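Local coordinates for dihydropteroate synthase (Mycobacterium smegmatis, PDB 6OMZ), which probably condenses para-aminobenzoate with 6-hydroxymethyl-7,8-dihydropterin diphosphate to form 7,8-dihydropteroate, the immediate precursor of folates, at residues Ala211-Val216 with Ala261-Trp266; Met104-Ala109 with Pro130-Val135; His157-Tyr162 with Ala199-His204; Gln60-Gly65 with Gln95-Ser100. The protein carries 1 engineered substitution. All coordinates share one frame; numbering follows the deposited sequence. Where two conformers were deposited one is given.

Contact 1: residues Ala211-Val216 with Ala261-Trp266; sequences ALPDLV and AMHGAW
V216 sets its two methyl groups against peptide oxygens of the turn that leaves helix 250-262. CG1 stands anti to the backbone N (chi1 171°), which places both branches of the isopropyl fork on that turn: V216 CG1 lies 3.5 Å from G264 O, and V216 CG2 lies equally close, 3.5 Å, to H263 O. These are van der Waals contacts, and no hydrogen bond joins 211-216 to 261-266. The turn is held in shape from within. G264, with a positive phi of 97°, is the C' residue of a Schellman motif in which G264 N donates to A261 O at 3.2 Å and A265 N donates to A260 O. Having no side chain, G264 lets the valine come directly onto its main chain.

P213 meets H263 through one ring carbon, CG, which approaches the imidazole at a slant. P213 CG reaches to 3.7 Å from H263 ND1, while the same carbon also touches H263 CB at 4.0 Å.

Purely aliphatic packing completes the contact. L212 CD2 approaches H263 CB at 4.2 Å and A265 CB at 4.3 Å.

Around this junction L212 also rests on A260 and V222, and L215 reaches L173 of helix 165-182. A261, for its part, packs on L280 and L283 of helix 273-287, and W266 pairs through its backbone with Q23 as the chain enters barrel strand 267-270.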
loop_
_atom_site.group_PDB
_atom_site.type_symbol
_atom_site.label_atom_id
_atom_site.label_comp_id
_atom_site.label_asym_id
_atom_site.label_seq_id
_atom_site.Cartn_x
_atom_site.Cartn_y
_atom_site.Cartn_z
ATOM N N ALA A 211 6.781 -1.773 16.766
ATOM C CA ALA A 211 7.187 -3.162 16.621
ATOM C C ALA A 211 7.596 -3.505 15.198
ATOM O O ALA A 211 7.770 -4.686 14.892
ATOM C CB ALA A 211 6.062 -4.093 17.084
ATOM N N LEU A 212 7.759 -2.505 14.331
ATOM C CA LEU A 212 8.213 -2.776 12.970
ATOM C C LEU A 212 9.472 -3.640 12.910
ATOM O O LEU A 212 9.494 -4.571 12.090
ATOM C CB LEU A 212 8.405 -1.448 12.215
ATOM C CG LEU A 212 8.802 -1.510 10.738
ATOM C CD1 LEU A 212 7.846 -2.407 9.951
ATOM C CD2 LEU A 212 8.843 -0.095 10.142
ATOM N N PRO A 213 10.523 -3.424 13.725
ATOM C CA PRO A 213 11.675 -4.345 13.673
ATOM C C PRO A 213 11.298 -5.805 13.885
ATOM O O PRO A 213 11.877 -6.690 13.234
ATOM C CB PRO A 213 12.580 -3.838 14.803
ATOM C CG PRO A 213 12.235 -2.393 14.932
ATOM C CD PRO A 213 10.767 -2.303 14.656
ATOM N N ASP A 214 10.354 -6.078 14.792
ATOM C CA ASP A 214 9.880 -7.449 15.000
ATOM C C ASP A 214 9.335 -8.032 13.706
ATOM O O ASP A 214 9.622 -9.181 13.353
ATOM C CB ASP A 214 8.790 -7.489 16.075
ATOM C CG ASP A 214 9.338 -7.392 17.479
ATOM O OD1 ASP A 214 10.576 -7.341 17.641
ATOM O OD2 ASP A 214 8.516 -7.366 18.427
ATOM N N LEU A 215 8.532 -7.248 12.986
ATOM C CA LEU A 215 7.936 -7.750 11.756
ATOM C C LEU A 215 8.989 -7.869 10.657
ATOM O O LEU A 215 8.991 -8.839 9.886
ATOM C CB LEU A 215 6.776 -6.834 11.350
ATOM C CG LEU A 215 5.674 -7.347 10.420
ATOM C CD1 LEU A 215 4.912 -8.551 11.030
ATOM C CD2 LEU A 215 4.708 -6.220 10.112
ATOM N N VAL A 216 9.914 -6.904 10.587
ATOM C CA VAL A 216 11.046 -7.008 9.667
ATOM C C VAL A 216 11.862 -8.262 9.966
ATOM O O VAL A 216 12.352 -8.946 9.054
ATOM C CB VAL A 216 11.898 -5.724 9.750
ATOM C CG1 VAL A 216 13.204 -5.883 8.980
ATOM C CG2 VAL A 216 11.089 -4.536 9.215
ATOM N N ALA A 261 12.145 3.436 7.245
ATOM C CA ALA A 261 13.402 3.076 6.595
ATOM C C ALA A 261 14.469 2.713 7.621
ATOM O O ALA A 261 15.202 1.731 7.439
ATOM C CB ALA A 261 13.887 4.215 5.696
ATOM N N MET A 262 14.578 3.502 8.701
ATOM C CA MET A 262 15.592 3.246 9.720
ATOM C C MET A 262 15.395 1.893 10.385
ATOM O O MET A 262 16.364 1.277 10.840
ATOM C CB MET A 262 15.574 4.356 10.775
ATOM C CG MET A 262 16.055 5.715 10.250
ATOM S SD MET A 262 15.828 7.012 11.497
ATOM C CE MET A 262 15.967 6.026 12.988
ATOM N N HIS A 263 14.155 1.414 10.453
ATOM C CA HIS A 263 13.847 0.177 11.149
ATOM C C HIS A 263 13.663 -1.005 10.203
ATOM O O HIS A 263 13.148 -2.045 10.619
ATOM C CB HIS A 263 12.618 0.386 12.033
ATOM C CG HIS A 263 12.903 1.253 13.220
ATOM N ND1 HIS A 263 13.766 0.869 14.222
ATOM C CD2 HIS A 263 12.484 2.501 13.540
ATOM C CE1 HIS A 263 13.844 1.831 15.127
ATOM N NE2 HIS A 263 13.074 2.832 14.735
ATOM N N GLY A 264 14.091 -0.871 8.952
ATOM C CA GLY A 264 14.259 -2.009 8.070
ATOM C C GLY A 264 13.121 -2.303 7.119
ATOM O O GLY A 264 13.141 -3.368 6.484
ATOM N N ALA A 265 12.136 -1.405 6.992
ATOM C CA ALA A 265 11.052 -1.622 6.039
ATOM C C ALA A 265 11.606 -1.765 4.625
ATOM O O ALA A 265 12.529 -1.050 4.226
ATOM C CB ALA A 265 10.041 -0.466 6.076
ATOM N N TRP A 266 11.026 -2.701 3.870
ATOM C CA TRP A 266 11.366 -2.854 2.456
ATOM C C TRP A 266 10.816 -1.698 1.628
ATOM O O TRP A 266 11.464 -1.241 0.672
ATOM C CB TRP A 266 10.822 -4.195 1.935
ATOM C CG TRP A 266 10.739 -4.291 0.432
ATOM C CD1 TRP A 266 11.742 -4.657 -0.431
ATOM C CD2 TRP A 266 9.589 -4.010 -0.382
ATOM N NE1 TRP A 266 11.282 -4.617 -1.733
ATOM C CE2 TRP A 266 9.969 -4.218 -1.731
ATOM C CE3 TRP A 266 8.275 -3.605 -0.101
ATOM C CZ2 TRP A 266 9.081 -4.037 -2.799
ATOM C CZ3 TRP A 266 7.388 -3.417 -1.172
ATOM C CH2 TRP A 266 7.798 -3.641 -2.501
#

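Contact 2: residues Met104-Ala109 with Pro130-Val135; sequences MHADVA and PGMAGV
A106 and A109 meet M132 and V135 in an apolar contact between the first turns of two consecutive helices, 106-114 and 132-139, on the outside of the TIM-barrel-type fold. The helices come close where A106 faces M132, their CA atoms being 4.6 Å apart. A106 CB sits against the peptide joining G131 to M132, 3.7 Å from M132 N, and also meets V135 CG2 at 3.9 Å. M132 supplies the reach. Its chain bends at chi2 (65°) and chi3 (85°), which curls the thioether against the start of helix 106-114: M132 SD touches A109 CB at 3.8 Å, and the terminal methyl M132 CE lies 3.4 Å from the carbonyl carbon M104 C and 3.5 Å from H105 C. The same side chain packs on V120 and D122 of strand 119-122 and on W143. A polar tie comes from D129, whose carboxylate accepts from A106 N through OD2 and from G131 N through OD1. Across the two segments themselves there is no hydrogen bond, so the contact depends on shape: small alanine methyls permit the close spacing, and a pliable thioether fills in beside them without demanding a directional partner.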
loop_
_atom_site.group_PDB
_atom_site.type_symbol
_atom_site.label_atom_id
_atom_site.label_comp_id
_atom_site.label_asym_id
_atom_site.label_seq_id
_atom_site.Cartn_x
_atom_site.Cartn_y
_atom_site.Cartn_z
ATOM N N MET A 104 -8.190 -6.503 -4.715
ATOM C CA MET A 104 -8.551 -7.718 -3.998
ATOM C C MET A 104 -9.134 -8.788 -4.906
ATOM O O MET A 104 -9.477 -9.871 -4.419
ATOM C CB MET A 104 -9.610 -7.444 -2.917
ATOM C CG MET A 104 -9.364 -6.312 -1.964
ATOM S SD MET A 104 -10.795 -6.184 -0.849
ATOM C CE MET A 104 -12.084 -5.611 -1.947
ATOM N N HIS A 105 -9.314 -8.498 -6.189
ATOM C CA HIS A 105 -10.101 -9.348 -7.073
ATOM C C HIS A 105 -9.180 -10.045 -8.062
ATOM O O HIS A 105 -8.415 -9.384 -8.772
ATOM C CB HIS A 105 -11.162 -8.510 -7.782
ATOM C CG HIS A 105 -12.052 -7.771 -6.831
ATOM N ND1 HIS A 105 -12.226 -6.404 -6.876
ATOM C CD2 HIS A 105 -12.798 -8.211 -5.789
ATOM C CE1 HIS A 105 -13.059 -6.037 -5.914
ATOM N NE2 HIS A 105 -13.418 -7.114 -5.239
ATOM N N ALA A 106 -9.251 -11.380 -8.089
ATOM C CA ALA A 106 -8.289 -12.170 -8.850
ATOM C C ALA A 106 -8.380 -11.880 -10.345
ATOM O O ALA A 106 -7.353 -11.809 -11.036
ATOM C CB ALA A 106 -8.507 -13.657 -8.573
ATOM N N ASP A 107 -9.596 -11.714 -10.866
ATOM C CA ASP A 107 -9.744 -11.461 -12.294
ATOM C C ASP A 107 -9.165 -10.102 -12.660
ATOM O O ASP A 107 -8.569 -9.938 -13.736
ATOM C CB ASP A 107 -11.222 -11.554 -12.705
ATOM C CG ASP A 107 -11.762 -12.976 -12.700
ATOM O OD1 ASP A 107 -10.988 -13.940 -12.496
ATOM O OD2 ASP A 107 -12.987 -13.126 -12.911
ATOM N N VAL A 108 -9.300 -9.119 -11.762
ATOM C CA VAL A 108 -8.705 -7.808 -11.992
ATOM C C VAL A 108 -7.181 -7.891 -11.958
ATOM O O VAL A 108 -6.499 -7.320 -12.819
ATOM C CB VAL A 108 -9.248 -6.791 -10.970
ATOM C CG1 VAL A 108 -8.536 -5.464 -11.116
ATOM C CG2 VAL A 108 -10.746 -6.610 -11.146
ATOM N N ALA A 109 -6.620 -8.600 -10.969
ATOM C CA ALA A 109 -5.177 -8.808 -10.912
ATOM C C ALA A 109 -4.667 -9.430 -12.205
ATOM O O ALA A 109 -3.659 -8.991 -12.766
ATOM C CB ALA A 109 -4.817 -9.703 -9.720
ATOM N N PRO A 130 -10.748 -16.417 -3.283
ATOM C CA PRO A 130 -10.021 -17.695 -3.193
ATOM C C PRO A 130 -9.208 -18.020 -4.437
ATOM O O PRO A 130 -8.367 -18.931 -4.391
ATOM C CB PRO A 130 -11.138 -18.727 -2.964
ATOM C CG PRO A 130 -12.349 -18.101 -3.554
ATOM C CD PRO A 130 -12.211 -16.620 -3.286
ATOM N N GLY A 131 -9.430 -17.309 -5.539
ATOM C CA GLY A 131 -8.644 -17.489 -6.741
ATOM C C GLY A 131 -7.367 -16.677 -6.813
ATOM O O GLY A 131 -6.582 -16.874 -7.749
ATOM N N MET A 132 -7.139 -15.763 -5.859
ATOM C CA MET A 132 -5.968 -14.894 -5.946
ATOM C C MET A 132 -4.675 -15.688 -5.825
ATOM O O MET A 132 -3.732 -15.459 -6.594
ATOM C CB MET A 132 -6.026 -13.810 -4.871
ATOM C CG MET A 132 -4.960 -12.713 -5.032
ATOM S SD MET A 132 -5.170 -11.723 -6.535
ATOM C CE MET A 132 -6.351 -10.487 -5.973
ATOM N N ALA A 133 -4.605 -16.629 -4.875
ATOM C CA ALA A 133 -3.368 -17.390 -4.710
ATOM C C ALA A 133 -2.987 -18.109 -6.002
ATOM O O ALA A 133 -1.811 -18.129 -6.388
ATOM C CB ALA A 133 -3.502 -18.385 -3.551
ATOM N N GLY A 134 -3.971 -18.688 -6.694
ATOM C CA GLY A 134 -3.676 -19.399 -7.929
ATOM C C GLY A 134 -3.187 -18.473 -9.028
ATOM O O GLY A 134 -2.315 -18.840 -9.821
ATOM N N VAL A 135 -3.743 -17.263 -9.094
ATOM C CA VAL A 135 -3.256 -16.278 -10.060
ATOM C C VAL A 135 -1.783 -15.972 -9.800
ATOM O O VAL A 135 -0.950 -15.997 -10.715
ATOM C CB VAL A 135 -4.116 -15.000 -10.004
ATOM C CG1 VAL A 135 -3.449 -13.873 -10.779
ATOM C CG2 VAL A 135 -5.507 -15.263 -10.553
#

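Contact 3: residues His157-Tyr162 with Ala199-His204. With EDO (1,2-ethanediol), chain M.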
loop_
_atom_site.group_PDB
_atom_site.type_symbol
_atom_site.label_atom_id
_atom_site.label_comp_id
_atom_site.label_asym_id
_atom_site.label_seq_id
_atom_site.Cartn_x
_atom_site.Cartn_y
_atom_site.Cartn_z
ATOM N N HIS A 157 -15.033 -2.673 8.609
ATOM C CA HIS A 157 -14.058 -1.804 9.258
ATOM C C HIS A 157 -14.155 -1.816 10.776
ATOM O O HIS A 157 -13.393 -1.100 11.435
ATOM C CB HIS A 157 -14.206 -0.361 8.759
ATOM C CG HIS A 157 -13.697 -0.152 7.368
ATOM N ND1 HIS A 157 -14.497 -0.297 6.255
ATOM C CD2 HIS A 157 -12.466 0.182 6.907
ATOM C CE1 HIS A 157 -13.780 -0.066 5.169
ATOM N NE2 HIS A 157 -12.548 0.236 5.537
ATOM N N ARG A 158 -15.076 -2.584 11.348
ATOM C CA ARG A 158 -15.218 -2.605 12.797
ATOM C C ARG A 158 -13.956 -3.152 13.458
ATOM O O ARG A 158 -13.442 -4.211 13.083
ATOM C CB ARG A 158 -16.432 -3.445 13.185
ATOM C CG ARG A 158 -16.709 -3.495 14.680
ATOM C CD ARG A 158 -18.070 -4.127 14.936
ATOM N NE ARG A 158 -19.175 -3.183 14.741
ATOM C CZ ARG A 158 -20.459 -3.520 14.799
ATOM N NH1 ARG A 158 -20.806 -4.778 15.026
ATOM N NH2 ARG A 158 -21.401 -2.604 14.626
ATOM N N VAL A 159 -13.466 -2.435 14.462
ATOM C CA VAL A 159 -12.248 -2.843 15.159
ATOM C C VAL A 159 -12.525 -4.060 16.037
ATOM O O VAL A 159 -13.374 -3.993 16.939
ATOM C CB VAL A 159 -11.680 -1.679 15.987
ATOM C CG1 VAL A 159 -10.490 -2.151 16.822
ATOM C CG2 VAL A 159 -11.294 -0.526 15.063
ATOM N N PRO A 160 -11.846 -5.181 15.816
ATOM C CA PRO A 160 -12.058 -6.365 16.652
ATOM C C PRO A 160 -11.335 -6.229 17.987
ATOM O O PRO A 160 -10.607 -5.274 18.240
ATOM C CB PRO A 160 -11.466 -7.498 15.811
ATOM C CG PRO A 160 -10.401 -6.838 14.992
ATOM C CD PRO A 160 -10.836 -5.414 14.764
ATOM N N GLY A 161 -11.600 -7.193 18.859
ATOM C CA GLY A 161 -10.885 -7.276 20.111
ATOM C C GLY A 161 -9.594 -8.050 19.950
ATOM O O GLY A 161 -9.606 -9.281 19.849
ATOM N N TYR A 162 -8.475 -7.335 19.887
ATOM C CA TYR A 162 -7.162 -7.965 19.947
ATOM C C TYR A 162 -6.727 -8.128 21.397
ATOM O O TYR A 162 -6.812 -7.176 22.178
ATOM C CB TYR A 162 -6.119 -7.113 19.225
ATOM C CG TYR A 162 -6.471 -6.708 17.813
ATOM C CD1 TYR A 162 -6.185 -7.541 16.732
ATOM C CD2 TYR A 162 -7.063 -5.480 17.558
ATOM C CE1 TYR A 162 -6.501 -7.150 15.422
ATOM C CE2 TYR A 162 -7.371 -5.084 16.263
ATOM C CZ TYR A 162 -7.089 -5.922 15.205
ATOM O OH TYR A 162 -7.407 -5.510 13.924
ATOM N N ALA A 199 -9.388 -1.577 10.296
ATOM C CA ALA A 199 -9.965 -2.181 11.505
ATOM C C ALA A 199 -8.963 -2.137 12.652
ATOM O O ALA A 199 -8.814 -3.086 13.418
ATOM C CB ALA A 199 -10.457 -3.613 11.256
ATOM N N LYS A 200 -8.272 -1.007 12.767
ATOM C CA LYS A 200 -7.268 -0.787 13.796
ATOM C C LYS A 200 -7.408 0.641 14.304
ATOM O O LYS A 200 -7.717 1.547 13.525
ATOM C CB LYS A 200 -5.846 -1.020 13.245
ATOM C CG LYS A 200 -5.572 -2.481 12.799
ATOM C CD LYS A 200 -4.135 -2.616 12.244
ATOM C CE LYS A 200 -3.867 -4.025 11.676
ATOM N NZ LYS A 200 -4.569 -4.162 10.337
ATOM N N THR A 201 -7.195 0.839 15.607
ATOM C CA THR A 201 -7.200 2.182 16.181
ATOM C C THR A 201 -5.851 2.865 15.983
ATOM O O THR A 201 -4.854 2.249 15.596
ATOM C CB THR A 201 -7.495 2.147 17.683
ATOM O OG1 THR A 201 -6.358 1.570 18.347
ATOM C CG2 THR A 201 -8.753 1.335 17.987
ATOM N N ALA A 202 -5.817 4.163 16.300
ATOM C CA ALA A 202 -4.551 4.888 16.285
ATOM C C ALA A 202 -3.525 4.225 17.199
ATOM O O ALA A 202 -2.355 4.080 16.829
ATOM C CB ALA A 202 -4.774 6.338 16.709
ATOM N N GLU A 203 -3.944 3.833 18.406
ATOM C CA GLU A 203 -3.002 3.216 19.340
ATOM C C GLU A 203 -2.502 1.868 18.829
ATOM O O GLU A 203 -1.330 1.514 19.036
ATOM C CB GLU A 203 -3.654 3.070 20.715
ATOM C CG GLU A 203 -3.829 4.391 21.446
ATOM C CD GLU A 203 -5.163 5.068 21.127
ATOM O OE1 GLU A 203 -5.865 4.628 20.184
ATOM O OE2 GLU A 203 -5.516 6.028 21.842
ATOM N N HIS A 204 -3.369 1.098 18.164
ATOM C CA HIS A 204 -2.907 -0.115 17.494
ATOM C C HIS A 204 -1.808 0.204 16.484
ATOM O O HIS A 204 -0.780 -0.480 16.424
ATOM C CB HIS A 204 -4.071 -0.813 16.791
ATOM C CG HIS A 204 -5.080 -1.411 17.722
ATOM N ND1 HIS A 204 -6.396 -1.595 17.356
ATOM C CD2 HIS A 204 -4.971 -1.875 18.989
ATOM C CE1 HIS A 204 -7.058 -2.145 18.359
ATOM N NE2 HIS A 204 -6.217 -2.322 19.364
HETATM C C1 EDO M . -13.031 -11.010 17.565
HETATM O O1 EDO M . -12.842 -9.879 18.423
HETATM C C2 EDO M . -11.891 -11.105 16.553
HETATM O O2 EDO M . -10.733 -11.691 17.162
HETATM O O HOH W 1 -11.055 0.658 9.988
HETATM O O HOH W 2 -7.388 -5.638 11.217
HETATM O O HOH W 3 -6.284 -4.042 21.735
#
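Y162 grips the loop residue A199 and also stacks on H204, a T-shaped (edge-to-face) pair built onto the capping box that starts helix 202-210. The hydroxyl Y162 OH donates to A199 O at 2.8 Å; the oxygen lies at the edge of the phenol ring, whereas the hydroxyl stands 34° off the carbonyl plane. P160 CD comes within 3.4 Å of A199 O. The CD2-CE2 edge of the phenol points into the face of the imidazole, with centroids 4.9 Å apart, planes at 82° and Y162 CD2 3.4 Å from H204 CE1. V159 meets the same imidazole at its rim, V159 CG1 lying 3.8 Å from H204 CE1, while its CG2 branch rests on the peptide between A199 and K200.

The next shell fixes the histidine. H204 N donates to T201 OG1 at 3.0 Å and T201 N donates to H204 ND1 at 3.1 Å, closing the capping box, although the second donor lies well out of the ring plane. The threonine hydroxyl sits between backbone N and carbonyl carbon (chi1 70°), which turns it to the helix end. Further out, K200 NZ is held by G195 O, F198 O and H147 ND1; F198 lines the pterin-6-yl-methyl-monophosphate pocket. G161 N donates to a 1,2-ethanediol, probably from the crystallisation liquor. A water bridges the two segments, donating to Y162 O and lying 2.9 Å from H204 NE2.

Contact 4: residues Gln60-Gly65 with Gln95-Ser100; sequences QIIDVG and QGITIS. With EDO (1,2-ethanediol), chain L.
I62 bonds through both its NH and its carbonyl to the neighbouring strand, bracketing I99: I62 N donates to T98 O at 3.0 Å and I62 O accepts from S100 N at 2.9 Å. V64 N then donates to S100 O at 2.8 Å, giving the alternating pattern of parallel strands. Strands 61-65 and 98-100 diverge by 34°, the twist expected of adjacent barrel strands.

A side-chain bond adds to the backbone pairing. S100 OG, placed between its own backbone N and carbonyl carbon (chi1 58°), donates to D63 OD1 at 2.7 Å, arriving on the anti side and 22° out of the carboxylate plane. The other oxygen, D63 OD2, forms a salt bridge with R269, a residue of the pterin-6-yl-methyl-monophosphate pocket; S100 thus probably helps to position the aspartate that pairs with this pocket arginine.

The aliphatic contacts run from I62 and I99, which share the face opposite D63 and S100, to I97 and V64: I62 CG1 meets I97 CG2 at 3.7 Å and V64 CG2 meets I99 CG2 at 4.0 Å. Beside Q60 and T98, a 1,2-ethanediol, probably from the crystallisation liquor, bridges the segments, its O1 donating to Q60 O and accepting from T98 N at 2.8 Å.

Helix 78-93 connects the two strands in a beta-alpha-beta crossover. I97 and I99 pack on L92 of that helix, I62 lies against helix 44-56, and strand 23-29 bonds the far edge of 61-65.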
loop_
_atom_site.group_PDB
_atom_site.type_symbol
_atom_site.label_atom_id
_atom_site.label_comp_id
_atom_site.label_asym_id
_atom_site.label_seq_id
_atom_site.Cartn_x
_atom_site.Cartn_y
_atom_site.Cartn_z
ATOM N N GLN A 60 10.044 4.390 -6.943
ATOM C CA GLN A 60 10.503 3.144 -7.556
ATOM C C GLN A 60 9.356 2.309 -8.113
ATOM O O GLN A 60 9.541 1.563 -9.081
ATOM C CB GLN A 60 11.263 2.292 -6.529
ATOM C CG GLN A 60 12.688 2.729 -6.252
ATOM C CD GLN A 60 12.776 4.043 -5.528
ATOM O OE1 GLN A 60 12.186 4.221 -4.461
ATOM N NE2 GLN A 60 13.520 4.983 -6.103
ATOM N N ILE A 61 8.184 2.390 -7.502
ATOM C CA ILE A 61 7.038 1.570 -7.871
ATOM C C ILE A 61 5.825 2.480 -7.943
ATOM O O ILE A 61 5.657 3.353 -7.087
ATOM C CB ILE A 61 6.793 0.439 -6.849
ATOM C CG1 ILE A 61 8.017 -0.475 -6.744
ATOM C CG2 ILE A 61 5.519 -0.361 -7.212
ATOM C CD1 ILE A 61 7.980 -1.422 -5.559
ATOM N N ILE A 62 4.987 2.291 -8.958
ATOM C CA ILE A 62 3.702 2.988 -9.033
ATOM C C ILE A 62 2.608 1.973 -8.730
ATOM O O ILE A 62 2.484 0.966 -9.432
ATOM C CB ILE A 62 3.472 3.650 -10.397
ATOM C CG1 ILE A 62 4.552 4.713 -10.674
ATOM C CG2 ILE A 62 2.086 4.270 -10.426
ATOM C CD1 ILE A 62 4.643 5.809 -9.600
ATOM N N ASP A 63 1.827 2.239 -7.680
ATOM C CA ASP A 63 0.731 1.377 -7.252
ATOM C C ASP A 63 -0.562 1.918 -7.866
ATOM O O ASP A 63 -1.058 2.966 -7.446
ATOM C CB ASP A 63 0.658 1.345 -5.722
ATOM C CG ASP A 63 -0.403 0.378 -5.191
ATOM O OD1 ASP A 63 -0.439 -0.790 -5.631
ATOM O OD2 ASP A 63 -1.185 0.782 -4.310
ATOM N N VAL A 64 -1.105 1.210 -8.859
ATOM C CA VAL A 64 -2.287 1.663 -9.590
ATOM C C VAL A 64 -3.519 0.969 -9.015
ATOM O O VAL A 64 -3.521 -0.258 -8.843
ATOM C CB VAL A 64 -2.136 1.393 -11.098
ATOM C CG1 VAL A 64 -3.417 1.766 -11.860
ATOM C CG2 VAL A 64 -0.922 2.177 -11.656
ATOM N N GLY A 65 -4.560 1.750 -8.709
ATOM C CA GLY A 65 -5.801 1.194 -8.182
ATOM C C GLY A 65 -7.020 1.800 -8.854
ATOM O O GLY A 65 -6.981 2.924 -9.358
ATOM N N GLN A 95 6.711 2.633 -20.568
ATOM C CA GLN A 95 7.868 3.446 -20.204
ATOM C C GLN A 95 8.836 2.719 -19.273
ATOM O O GLN A 95 9.758 3.350 -18.749
ATOM C CB GLN A 95 7.426 4.759 -19.543
ATOM C CG GLN A 95 6.393 5.545 -20.334
ATOM C CD GLN A 95 6.921 6.012 -21.669
ATOM O OE1 GLN A 95 8.097 6.351 -21.801
ATOM N NE2 GLN A 95 6.055 6.026 -22.672
ATOM N N GLY A 96 8.655 1.419 -19.056
ATOM C CA GLY A 96 9.583 0.671 -18.226
ATOM C C GLY A 96 9.392 0.850 -16.736
ATOM O O GLY A 96 10.312 0.558 -15.957
ATOM N N ILE A 97 8.238 1.333 -16.324
ATOM C CA ILE A 97 7.946 1.584 -14.915
ATOM C C ILE A 97 7.509 0.290 -14.249
ATOM O O ILE A 97 6.767 -0.505 -14.837
ATOM C CB ILE A 97 6.867 2.675 -14.797
ATOM C CG1 ILE A 97 7.416 3.993 -15.360
ATOM C CG2 ILE A 97 6.378 2.832 -13.345
ATOM C CD1 ILE A 97 6.389 5.075 -15.559
ATOM N N THR A 98 7.970 0.071 -13.014
ATOM C CA THR A 98 7.502 -1.060 -12.218
ATOM C C THR A 98 6.175 -0.713 -11.562
ATOM O O THR A 98 6.072 0.296 -10.854
ATOM C CB THR A 98 8.520 -1.418 -11.135
ATOM O OG1 THR A 98 9.774 -1.744 -11.742
ATOM C CG2 THR A 98 8.013 -2.597 -10.314
ATOM N N ILE A 99 5.177 -1.568 -11.760
ATOM C CA ILE A 99 3.792 -1.239 -11.446
ATOM C C ILE A 99 3.202 -2.327 -10.566
ATOM O O ILE A 99 3.299 -3.514 -10.894
ATOM C CB ILE A 99 2.949 -1.091 -12.725
ATOM C CG1 ILE A 99 3.457 0.089 -13.559
ATOM C CG2 ILE A 99 1.459 -0.917 -12.374
ATOM C CD1 ILE A 99 2.995 0.031 -14.982
ATOM N N SER A 100 2.570 -1.927 -9.467
ATOM C CA SER A 100 1.754 -2.845 -8.689
ATOM C C SER A 100 0.285 -2.526 -8.922
ATOM O O SER A 100 -0.086 -1.355 -9.076
ATOM C CB SER A 100 2.088 -2.773 -7.198
ATOM O OG SER A 100 1.924 -1.474 -6.685
HETATM C C1 EDO L . 9.791 3.381 -11.813
HETATM O O1 EDO L . 9.552 1.972 -11.723
HETATM C C2 EDO L . 11.296 3.609 -11.883
HETATM O O2 EDO L . 11.827 2.750 -12.896
HETATM O O HOH W 4 12.056 -0.386 -9.511
#

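Overall arrangement
From the N terminus, contact 4 comes first, closing the crossover from strand 61-65 through helix 78-93 to strand 98-102. The chain runs straight on into contact 2, which joins the starts of helices 106-114 and 132-139 around strand 119-122. Contact 3 then closes the excursion through helix 165-182 and strand 190-193, and helix 202-210 leads into helix 212-216 and contact 1, tied to the end of helix 250-262. All four loops follow in series; none nests or crosses. Contacts 3 and 4 lie on opposite sides of the chain's centre, their centres about 30 Å apart, yet contacts 1 and 4 touch: W266 CH2 packs 3.8 Å from I61 CD1.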